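Local atomic coordinates of aminofutalosine deaminase (Helicobacter pylori, PDB entry 7LKK), a protein that deaminates aminofutalosine in the menaquinone pathway, as a metal-dependent hydrolase of the amidohydrolase family. Residues N138-V143 and E173-E178; K177-L182 and L187-A192. All coordinates share one frame; numbering follows the deposited sequence.

From the N terminus, strand 130-137 of the amidohydrolase barrel runs into loop 138-143, which carries N138 of the inhibitor pocket. The chain then passes through helix 143-147 and strand 152-159 before helix 166-180 returns to that loop and closes interaction 1. A few residues on, interaction 2 closes a much shorter loop, where the end of the same helix meets strand 187-193. The contacts follow one another and neither nest nor cross; they share K177 and E178. Their centres lie about 7 Å apart, and F176 of segment 173-178 reaches into interaction 2, with CE1 3.9 Å from A189 CB. Together they tie a pocket loop, an outer helix and a barrel strand.

Interaction 1 of 2, residues N138-V143 and E173-E178; sequences NHLIEV and EAKFKE. With MCF ((8R)-3-(5-S-methyl-5-thio-beta-D-ribofuranosyl)-3,6,7,8-tetrahydroimidazo[4,5-d][1,3]diazepin-8-ol), chain J; EDO (1,2-ethanediol), chain F.
In the amidohydrolase barrel, the loop after strand 130-137 meets the outer helix 166-180 through H139, L140 and K175, while N138 at the start of this loop belongs to the inhibitor pocket. K175 NZ donates a hydrogen bond to the backbone O of H139 (3.2 Å). NZ approaches from above the carbonyl plane, 49° out of it, at a C=O...N angle of 106°, away from the lone-pair directions. The lysine gets there with CG anti to its backbone N (chi1 -155°) and with bends at chi2 and chi4 that turn NZ toward the loop. H139 ND1 is 4.8 Å from K175 NZ; the two are not in contact, but the ammonium would probably disfavour protonation of the imidazole.

L140 adds an apolar contact: its CD1 lies 4.0 Å from K175 CG, and the two side chains run past each other in opposite directions. Methyl and methylene groups thus pack beside the polar bond. The same L140 CD1 also rests against the backbone O of K175 (3.7 Å).

On the pocket side, N138 OD1 accepts a hydrogen bond from the ribose hydroxyl O3S of the methylthio-coformycin inhibitor (2.7 Å). A second, longer bond to N138 OD1 comes from O1 of an ethanediol (3.2 Å), probably a crystallisation additive. The amide is held at its other end too: N138 ND2 donates to E158, which also binds the inhibitor. E83 takes hydrogen bonds from the backbone N atoms of N138 and H139, fixing the start of the loop.

This is a surface contact on the outside of the barrel, between a strand-to-helix loop and an outer helix, where L140 and K175 both rest on L157 of strand 152-159 and helix 115-127 touches I141 and E142.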
ATOM      1  N   ASN A 138     -21.469  16.001  -8.686  1.00 25.93           N
ATOM      2  CA  ASN A 138     -22.920  16.014  -8.547  1.00 25.73           C
ATOM      3  C   ASN A 138     -23.506  17.415  -8.465  1.00 28.77           C
ATOM      4  O   ASN A 138     -24.678  17.604  -8.806  1.00 28.07           O
ATOM      5  CB  ASN A 138     -23.341  15.230  -7.298  1.00 32.42           C
ATOM      6  CG  ASN A 138     -22.931  13.773  -7.359  1.00 28.42           C
ATOM      7  OD1 ASN A 138     -22.231  13.277  -6.477  1.00 28.20           O
ATOM      8  ND2 ASN A 138     -23.365  13.079  -8.403  1.00 27.14           N
ATOM      9  N   HIS A 139     -22.723  18.401  -8.019  1.00 31.96           N
ATOM     10  CA  HIS A 139     -23.228  19.749  -7.802  1.00 31.69           C
ATOM     11  C   HIS A 139     -22.315  20.842  -8.344  1.00 30.58           C
ATOM     12  O   HIS A 139     -22.631  22.025  -8.170  1.00 35.31           O
ATOM     13  CB  HIS A 139     -23.469  19.996  -6.303  1.00 35.03           C
ATOM     14  CG  HIS A 139     -24.330  18.961  -5.647  1.00 36.29           C
ATOM     15  ND1 HIS A 139     -25.674  18.826  -5.922  1.00 36.62           N
ATOM     16  CD2 HIS A 139     -24.039  18.013  -4.724  1.00 30.04           C
ATOM     17  CE1 HIS A 139     -26.173  17.840  -5.198  1.00 34.85           C
ATOM     18  NE2 HIS A 139     -25.201  17.329  -4.463  1.00 35.33           N
ATOM     19  N   LEU A 140     -21.189  20.485  -8.967  1.00 30.26           N
ATOM     20  CA  LEU A 140     -20.257  21.443  -9.572  1.00 28.49           C
ATOM     21  C   LEU A 140     -19.607  22.361  -8.537  1.00 27.06           C
ATOM     22  O   LEU A 140     -19.195  23.479  -8.859  1.00 30.99           O
ATOM     23  CB  LEU A 140     -20.940  22.275 -10.664  1.00 27.16           C
ATOM     24  CG  LEU A 140     -21.694  21.508 -11.753  1.00 31.36           C
ATOM     25  CD1 LEU A 140     -22.245  22.468 -12.797  1.00 24.53           C
ATOM     26  CD2 LEU A 140     -20.799  20.462 -12.399  1.00 25.37           C
ATOM     27  N   ILE A 141     -19.497  21.898  -7.289  1.00 30.88           N
ATOM     28  CA  ILE A 141     -18.900  22.718  -6.240  1.00 30.85           C
ATOM     29  C   ILE A 141     -17.384  22.817  -6.401  1.00 32.63           C
ATOM     30  O   ILE A 141     -16.773  23.789  -5.941  1.00 33.99           O
ATOM     31  CB  ILE A 141     -19.302  22.161  -4.858  1.00 32.52           C
ATOM     32  CG1 ILE A 141     -20.814  22.287  -4.664  1.00 33.50           C
ATOM     33  CG2 ILE A 141     -18.587  22.887  -3.727  1.00 39.11           C
ATOM     34  CD1 ILE A 141     -21.320  21.662  -3.384  1.00 39.51           C
ATOM     35  N   GLU A 142     -16.763  21.856  -7.079  1.00 30.78           N
ATOM     36  CA  GLU A 142     -15.319  21.855  -7.270  1.00 33.62           C
ATOM     37  C   GLU A 142     -14.881  22.512  -8.572  1.00 28.40           C
ATOM     38  O   GLU A 142     -13.676  22.686  -8.779  1.00 30.95           O
ATOM     39  CB  GLU A 142     -14.785  20.419  -7.230  1.00 27.12           C
ATOM     40  CG  GLU A 142     -15.049  19.637  -8.508  1.00 26.83           C
ATOM     41  CD  GLU A 142     -16.392  18.936  -8.493  1.00 30.63           C
ATOM     42  OE1 GLU A 142     -16.413  17.696  -8.346  1.00 30.51           O
ATOM     43  OE2 GLU A 142     -17.426  19.626  -8.623  1.00 29.57           O
ATOM     44  N   VAL A 143     -15.823  22.875  -9.447  1.00 31.43           N
ATOM     45  CA  VAL A 143     -15.470  23.317 -10.797  1.00 32.74           C
ATOM     46  C   VAL A 143     -14.665  24.612 -10.759  1.00 32.98           C
ATOM     47  O   VAL A 143     -13.689  24.771 -11.502  1.00 29.39           O
ATOM     48  CB  VAL A 143     -16.740  23.466 -11.657  1.00 32.06           C
ATOM     49  CG1 VAL A 143     -16.401  24.072 -13.011  1.00 27.82           C
ATOM     50  CG2 VAL A 143     -17.418  22.117 -11.833  1.00 29.93           C
ATOM     51  N   GLU A 173     -30.637  18.785 -16.944  1.00 26.09           N
ATOM     52  CA  GLU A 173     -30.234  19.389 -18.213  1.00 28.23           C
ATOM     53  C   GLU A 173     -29.746  20.814 -18.026  1.00 28.97           C
ATOM     54  O   GLU A 173     -28.842  21.286 -18.735  1.00 26.81           O
ATOM     55  CB  GLU A 173     -31.426  19.533 -19.168  1.00 30.69           C
ATOM     56  CG  GLU A 173     -31.837  18.565 -20.381  1.00 41.15           C
ATOM     57  CD  GLU A 173     -33.380  18.524 -20.488  1.00 45.22           C
ATOM     58  OE1 GLU A 173     -33.934  17.986 -21.482  1.00 58.67           O
ATOM     59  OE2 GLU A 173     -34.028  18.862 -19.522  1.00 42.44           O
ATOM     60  N   ALA A 174     -30.358  21.516 -17.088  1.00 30.25           N
ATOM     61  CA  ALA A 174     -29.993  22.906 -16.876  1.00 29.98           C
ATOM     62  C   ALA A 174     -28.662  23.023 -16.157  1.00 24.83           C
ATOM     63  O   ALA A 174     -27.874  23.938 -16.432  1.00 27.36           O
ATOM     64  CB  ALA A 174     -31.096  23.638 -16.108  1.00 27.38           C
ATOM     65  N   LYS A 175     -28.386  22.101 -15.237  1.00 28.31           N
ATOM     66  CA  LYS A 175     -27.086  22.111 -14.573  1.00 24.78           C
ATOM     67  C   LYS A 175     -25.961  21.803 -15.558  1.00 23.70           C
ATOM     68  O   LYS A 175     -24.871  22.382 -15.471  1.00 23.12           O
ATOM     69  CB  LYS A 175     -27.078  21.117 -13.409  1.00 24.01           C
ATOM     70  CG  LYS A 175     -26.071  21.442 -12.323  1.00 24.72           C
ATOM     71  CD  LYS A 175     -26.504  22.657 -11.519  1.00 37.45           C
ATOM     72  CE  LYS A 175     -25.452  23.050 -10.490  1.00 37.42           C
ATOM     73  NZ  LYS A 175     -25.598  22.301  -9.211  1.00 41.17           N
ATOM     74  N   PHE A 176     -26.214  20.902 -16.511  1.00 24.38           N
ATOM     75  CA  PHE A 176     -25.197  20.574 -17.504  1.00 22.95           C
ATOM     76  C   PHE A 176     -24.933  21.748 -18.437  1.00 26.12           C
ATOM     77  O   PHE A 176     -23.784  21.989 -18.823  1.00 23.81           O
ATOM     78  CB  PHE A 176     -25.619  19.341 -18.300  1.00 22.38           C
ATOM     79  CG  PHE A 176     -24.602  18.899 -19.315  1.00 24.92           C
ATOM     80  CD1 PHE A 176     -23.334  18.498 -18.918  1.00 24.23           C
ATOM     81  CD2 PHE A 176     -24.910  18.889 -20.666  1.00 29.03           C
ATOM     82  CE1 PHE A 176     -22.396  18.090 -19.852  1.00 22.79           C
ATOM     83  CE2 PHE A 176     -23.977  18.485 -21.602  1.00 27.36           C
ATOM     84  CZ  PHE A 176     -22.718  18.085 -21.194  1.00 25.49           C
ATOM     85  N   LYS A 177     -25.981  22.490 -18.810  1.00 24.80           N
ATOM     86  CA  LYS A 177     -25.787  23.701 -19.602  1.00 27.48           C
ATOM     87  C   LYS A 177     -24.902  24.695 -18.862  1.00 26.52           C
ATOM     88  O   LYS A 177     -24.080  25.389 -19.472  1.00 25.25           O
ATOM     89  CB  LYS A 177     -27.141  24.326 -19.940  1.00 28.86           C
ATOM     90  CG  LYS A 177     -27.062  25.733 -20.499  1.00 33.99           C
ATOM     91  CD  LYS A 177     -26.581  25.726 -21.939  1.00 33.61           C
ATOM     92  CE  LYS A 177     -27.045  26.969 -22.682  1.00 40.62           C
ATOM     93  NZ  LYS A 177     -26.756  26.889 -24.140  1.00 42.91           N
ATOM     94  N   GLU A 178     -25.054  24.765 -17.538  1.00 24.42           N
ATOM     95  CA  GLU A 178     -24.192  25.613 -16.724  1.00 25.12           C
ATOM     96  C   GLU A 178     -22.742  25.154 -16.804  1.00 27.63           C
ATOM     97  O   GLU A 178     -21.822  25.978 -16.869  1.00 26.25           O
ATOM     98  CB  GLU A 178     -24.692  25.595 -15.280  1.00 29.37           C
ATOM     99  CG  GLU A 178     -23.921  26.446 -14.295  1.00 33.97           C
ATOM    100  CD  GLU A 178     -24.561  26.428 -12.920  1.00 35.54           C
ATOM    101  OE1 GLU A 178     -25.763  26.095 -12.832  1.00 36.22           O
ATOM    102  OE2 GLU A 178     -23.867  26.737 -11.929  1.00 39.57           O
TER
HETATM  103  O8  MCF J 506     -17.071   5.454  -6.893  1.00 30.79           O
HETATM  104  C8  MCF J 506     -16.991   5.542  -5.493  1.00 28.39           C
HETATM  105  C7  MCF J 506     -17.639   4.354  -4.791  1.00 25.65           C
HETATM  106  N6  MCF J 506     -18.753   3.850  -5.556  1.00 25.30           N
HETATM  107  C5  MCF J 506     -19.765   4.769  -6.028  1.00 26.51           C
HETATM  108  N4  MCF J 506     -19.775   6.213  -5.822  1.00 24.69           N
HETATM  109  C10 MCF J 506     -18.886   7.162  -5.108  1.00 25.35           C
HETATM  110  C9  MCF J 506     -17.543   6.877  -4.949  1.00 24.50           C
HETATM  111  N1  MCF J 506     -16.995   7.888  -4.290  1.00 26.38           N
HETATM  112  C2  MCF J 506     -17.924   8.809  -4.039  1.00 26.43           C
HETATM  113  N3  MCF J 506     -19.075   8.363  -4.550  1.00 23.54           N
HETATM  114  C1S MCF J 506     -20.357   9.127  -4.450  1.00 29.09           C
HETATM  115  C2S MCF J 506     -21.190   9.129  -5.753  1.00 28.97           C
HETATM  116  O2S MCF J 506     -20.762  10.112  -6.596  1.00 23.50           O
HETATM  117  O4S MCF J 506     -21.128   8.575  -3.590  1.00 27.92           O
HETATM  118  C4S MCF J 506     -22.638   8.969  -4.024  1.00 29.99           C
HETATM  119  C3S MCF J 506     -22.590   9.439  -5.238  1.00 29.79           C
HETATM  120  O3S MCF J 506     -22.802  10.931  -5.206  1.00 30.91           O
HETATM  121  C5S MCF J 506     -23.517   7.732  -3.967  1.00 31.10           C
HETATM  122  S5S MCF J 506     -25.221   8.215  -3.566  1.00 38.43           S
HETATM  123  C6S MCF J 506     -26.350   6.877  -4.052  1.00 34.28           C
HETATM  124  C1  EDO F 502     -24.020  14.103  -2.959  1.00 35.39           C
HETATM  125  O1  EDO F 502     -22.677  14.023  -3.448  1.00 37.16           O
HETATM  126  C2  EDO F 502     -24.870  13.005  -3.590  1.00 36.37           C
HETATM  127  O2  EDO F 502     -24.588  11.751  -2.958  1.00 36.54           O

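Interaction 2 of 2, residues K177-L182 and L187-A192; sequences KELKDL and LKAALA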
ATOM      1  N   LYS A 177     -25.981  22.490 -18.810  1.00 24.80           N
ATOM      2  CA  LYS A 177     -25.787  23.701 -19.602  1.00 27.48           C
ATOM      3  C   LYS A 177     -24.902  24.695 -18.862  1.00 26.52           C
ATOM      4  O   LYS A 177     -24.080  25.389 -19.472  1.00 25.25           O
ATOM      5  CB  LYS A 177     -27.141  24.326 -19.940  1.00 28.86           C
ATOM      6  CG  LYS A 177     -27.062  25.733 -20.499  1.00 33.99           C
ATOM      7  CD  LYS A 177     -26.581  25.726 -21.939  1.00 33.61           C
ATOM      8  CE  LYS A 177     -27.045  26.969 -22.682  1.00 40.62           C
ATOM      9  NZ  LYS A 177     -26.756  26.889 -24.140  1.00 42.91           N
ATOM     10  N   GLU A 178     -25.054  24.765 -17.538  1.00 24.42           N
ATOM     11  CA  GLU A 178     -24.192  25.613 -16.724  1.00 25.12           C
ATOM     12  C   GLU A 178     -22.742  25.154 -16.804  1.00 27.63           C
ATOM     13  O   GLU A 178     -21.822  25.978 -16.869  1.00 26.25           O
ATOM     14  CB  GLU A 178     -24.692  25.595 -15.280  1.00 29.37           C
ATOM     15  CG  GLU A 178     -23.921  26.446 -14.295  1.00 33.97           C
ATOM     16  CD  GLU A 178     -24.561  26.428 -12.920  1.00 35.54           C
ATOM     17  OE1 GLU A 178     -25.763  26.095 -12.832  1.00 36.22           O
ATOM     18  OE2 GLU A 178     -23.867  26.737 -11.929  1.00 39.57           O
ATOM     19  N   LEU A 179     -22.522  23.837 -16.815  1.00 26.79           N
ATOM     20  CA  LEU A 179     -21.171  23.303 -16.963  1.00 27.23           C
ATOM     21  C   LEU A 179     -20.636  23.541 -18.369  1.00 26.38           C
ATOM     22  O   LEU A 179     -19.459  23.879 -18.543  1.00 24.64           O
ATOM     23  CB  LEU A 179     -21.165  21.813 -16.634  1.00 27.74           C
ATOM     24  CG  LEU A 179     -19.828  21.082 -16.783  1.00 25.96           C
ATOM     25  CD1 LEU A 179     -18.769  21.721 -15.900  1.00 22.76           C
ATOM     26  CD2 LEU A 179     -19.987  19.603 -16.467  1.00 23.27           C
ATOM     27  N   LYS A 180     -21.488  23.362 -19.382  1.00 25.38           N
ATOM     28  CA  LYS A 180     -21.068  23.571 -20.764  1.00 29.49           C
ATOM     29  C   LYS A 180     -20.592  24.999 -20.991  1.00 31.80           C
ATOM     30  O   LYS A 180     -19.647  25.233 -21.751  1.00 31.49           O
ATOM     31  CB  LYS A 180     -22.214  23.235 -21.719  1.00 28.15           C
ATOM     32  CG  LYS A 180     -22.385  21.753 -22.003  1.00 29.02           C
ATOM     33  CD  LYS A 180     -21.204  21.194 -22.785  1.00 29.15           C
ATOM     34  CE  LYS A 180     -21.201  21.680 -24.225  1.00 29.70           C
ATOM     35  NZ  LYS A 180     -20.204  20.938 -25.046  1.00 29.12           N
ATOM     36  N   ASP A 181     -21.242  25.973 -20.347  1.00 29.03           N
ATOM     37  CA  ASP A 181     -20.864  27.368 -20.533  1.00 36.34           C
ATOM     38  C   ASP A 181     -19.533  27.715 -19.880  1.00 33.08           C
ATOM     39  O   ASP A 181     -19.018  28.814 -20.110  1.00 29.36           O
ATOM     40  CB  ASP A 181     -21.964  28.283 -19.991  1.00 36.36           C
ATOM     41  CG  ASP A 181     -23.225  28.244 -20.836  1.00 41.96           C
ATOM     42  OD1 ASP A 181     -23.148  27.797 -22.001  1.00 38.95           O
ATOM     43  OD2 ASP A 181     -24.291  28.665 -20.338  1.00 37.96           O
ATOM     44  N   LEU A 182     -18.956  26.808 -19.093  1.00 32.09           N
ATOM     45  CA  LEU A 182     -17.653  27.016 -18.481  1.00 28.27           C
ATOM     46  C   LEU A 182     -16.530  26.313 -19.229  1.00 28.62           C
ATOM     47  O   LEU A 182     -15.370  26.415 -18.818  1.00 33.14           O
ATOM     48  CB  LEU A 182     -17.676  26.546 -17.022  1.00 26.59           C
ATOM     49  CG  LEU A 182     -18.635  27.297 -16.093  1.00 32.68           C
ATOM     50  CD1 LEU A 182     -18.769  26.581 -14.757  1.00 30.08           C
ATOM     51  CD2 LEU A 182     -18.181  28.737 -15.898  1.00 29.90           C
ATOM     52  N   LEU A 187     -11.048  22.799 -19.709  1.00 22.84           N
ATOM     53  CA  LEU A 187     -12.228  22.195 -19.101  1.00 24.16           C
ATOM     54  C   LEU A 187     -13.108  21.604 -20.190  1.00 25.43           C
ATOM     55  O   LEU A 187     -13.582  22.331 -21.071  1.00 27.06           O
ATOM     56  CB  LEU A 187     -13.016  23.219 -18.278  1.00 25.97           C
ATOM     57  CG  LEU A 187     -14.236  22.640 -17.556  1.00 29.60           C
ATOM     58  CD1 LEU A 187     -13.832  21.415 -16.761  1.00 26.14           C
ATOM     59  CD2 LEU A 187     -14.894  23.674 -16.656  1.00 30.77           C
ATOM     60  N   LYS A 188     -13.323  20.294 -20.127  1.00 19.67           N
ATOM     61  CA  LYS A 188     -14.254  19.592 -20.996  1.00 24.44           C
ATOM     62  C   LYS A 188     -15.434  19.106 -20.167  1.00 22.03           C
ATOM     63  O   LYS A 188     -15.244  18.501 -19.107  1.00 18.97           O
ATOM     64  CB  LYS A 188     -13.575  18.414 -21.699  1.00 24.84           C
ATOM     65  CG  LYS A 188     -14.532  17.519 -22.474  1.00 24.89           C
ATOM     66  CD  LYS A 188     -13.821  16.746 -23.577  1.00 27.64           C
ATOM     67  CE  LYS A 188     -12.667  15.924 -23.026  1.00 25.72           C
ATOM     68  NZ  LYS A 188     -11.916  15.212 -24.100  1.00 28.67           N
ATOM     69  N   ALA A 189     -16.644  19.376 -20.642  1.00 25.26           N
ATOM     70  CA  ALA A 189     -17.849  18.945 -19.950  1.00 22.49           C
ATOM     71  C   ALA A 189     -18.234  17.540 -20.392  1.00 20.49           C
ATOM     72  O   ALA A 189     -18.195  17.215 -21.582  1.00 24.91           O
ATOM     73  CB  ALA A 189     -19.004  19.913 -20.212  1.00 22.05           C
ATOM     74  N   ALA A 190     -18.610  16.710 -19.422  1.00 18.54           N
ATOM     75  CA  ALA A 190     -19.003  15.333 -19.675  1.00 20.31           C
ATOM     76  C   ALA A 190     -20.140  14.973 -18.727  1.00 21.17           C
ATOM     77  O   ALA A 190     -20.543  15.773 -17.879  1.00 19.32           O
ATOM     78  CB  ALA A 190     -17.814  14.379 -19.520  1.00 20.07           C
ATOM     79  N   LEU A 191     -20.659  13.757 -18.876  1.00 19.49           N
ATOM     80  CA  LEU A 191     -21.832  13.310 -18.142  1.00 18.77           C
ATOM     81  C   LEU A 191     -21.583  11.927 -17.562  1.00 17.79           C
ATOM     82  O   LEU A 191     -20.755  11.160 -18.060  1.00 19.97           O
ATOM     83  CB  LEU A 191     -23.077  13.289 -19.039  1.00 20.96           C
ATOM     84  CG  LEU A 191     -23.617  14.664 -19.430  1.00 22.80           C
ATOM     85  CD1 LEU A 191     -24.389  14.594 -20.736  1.00 22.73           C
ATOM     86  CD2 LEU A 191     -24.488  15.220 -18.316  1.00 23.95           C
ATOM     87  N   ALA A 192     -22.314  11.608 -16.497  1.00 19.51           N
ATOM     88  CA  ALA A 192     -22.155  10.322 -15.838  1.00 17.50           C
ATOM     89  C   ALA A 192     -23.499   9.798 -15.360  1.00 19.55           C
ATOM     90  O   ALA A 192     -24.341  10.560 -14.875  1.00 23.41           O
ATOM     91  CB  ALA A 192     -21.184  10.417 -14.653  1.00 15.00           C
TER
HETATM   92  O   HOH W   1     -19.251  18.354 -23.813  1.00 25.74           O
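Apolar packing dominates this helix-to-strand contact, which belongs to the beta-alpha-beta unit of strand 152-159, helix 166-180 and strand 187-193 in the amidohydrolase barrel. L179 points from the helix toward the strand, with CG 3.7 Å from A189 CB. K180 starts away from the strand and bends back at chi2 and chi3, so that its CD meets the same A189 CB (3.6 Å). At the start of the strand, L187 CD2 lies 4.0 Å from L182 CB and, more loosely, 4.4 Å from L179 CD1. The nearest approach there is to the backbone, with L187 CD2 3.5 Å from L182 O. V143 of helix 143-147 touches both L182 and L187, extending the apolar cluster.

Polar links are indirect, for no hydrogen bond joins the two segments directly. E183, in the connecting loop, forms a salt bridge with K180 NZ and also accepts a hydrogen bond from A189 N, tying lysine and strand together. A water molecule completes the bridge: it accepts from K180 NZ (3.0 Å) and donates to A189 O (2.7 Å).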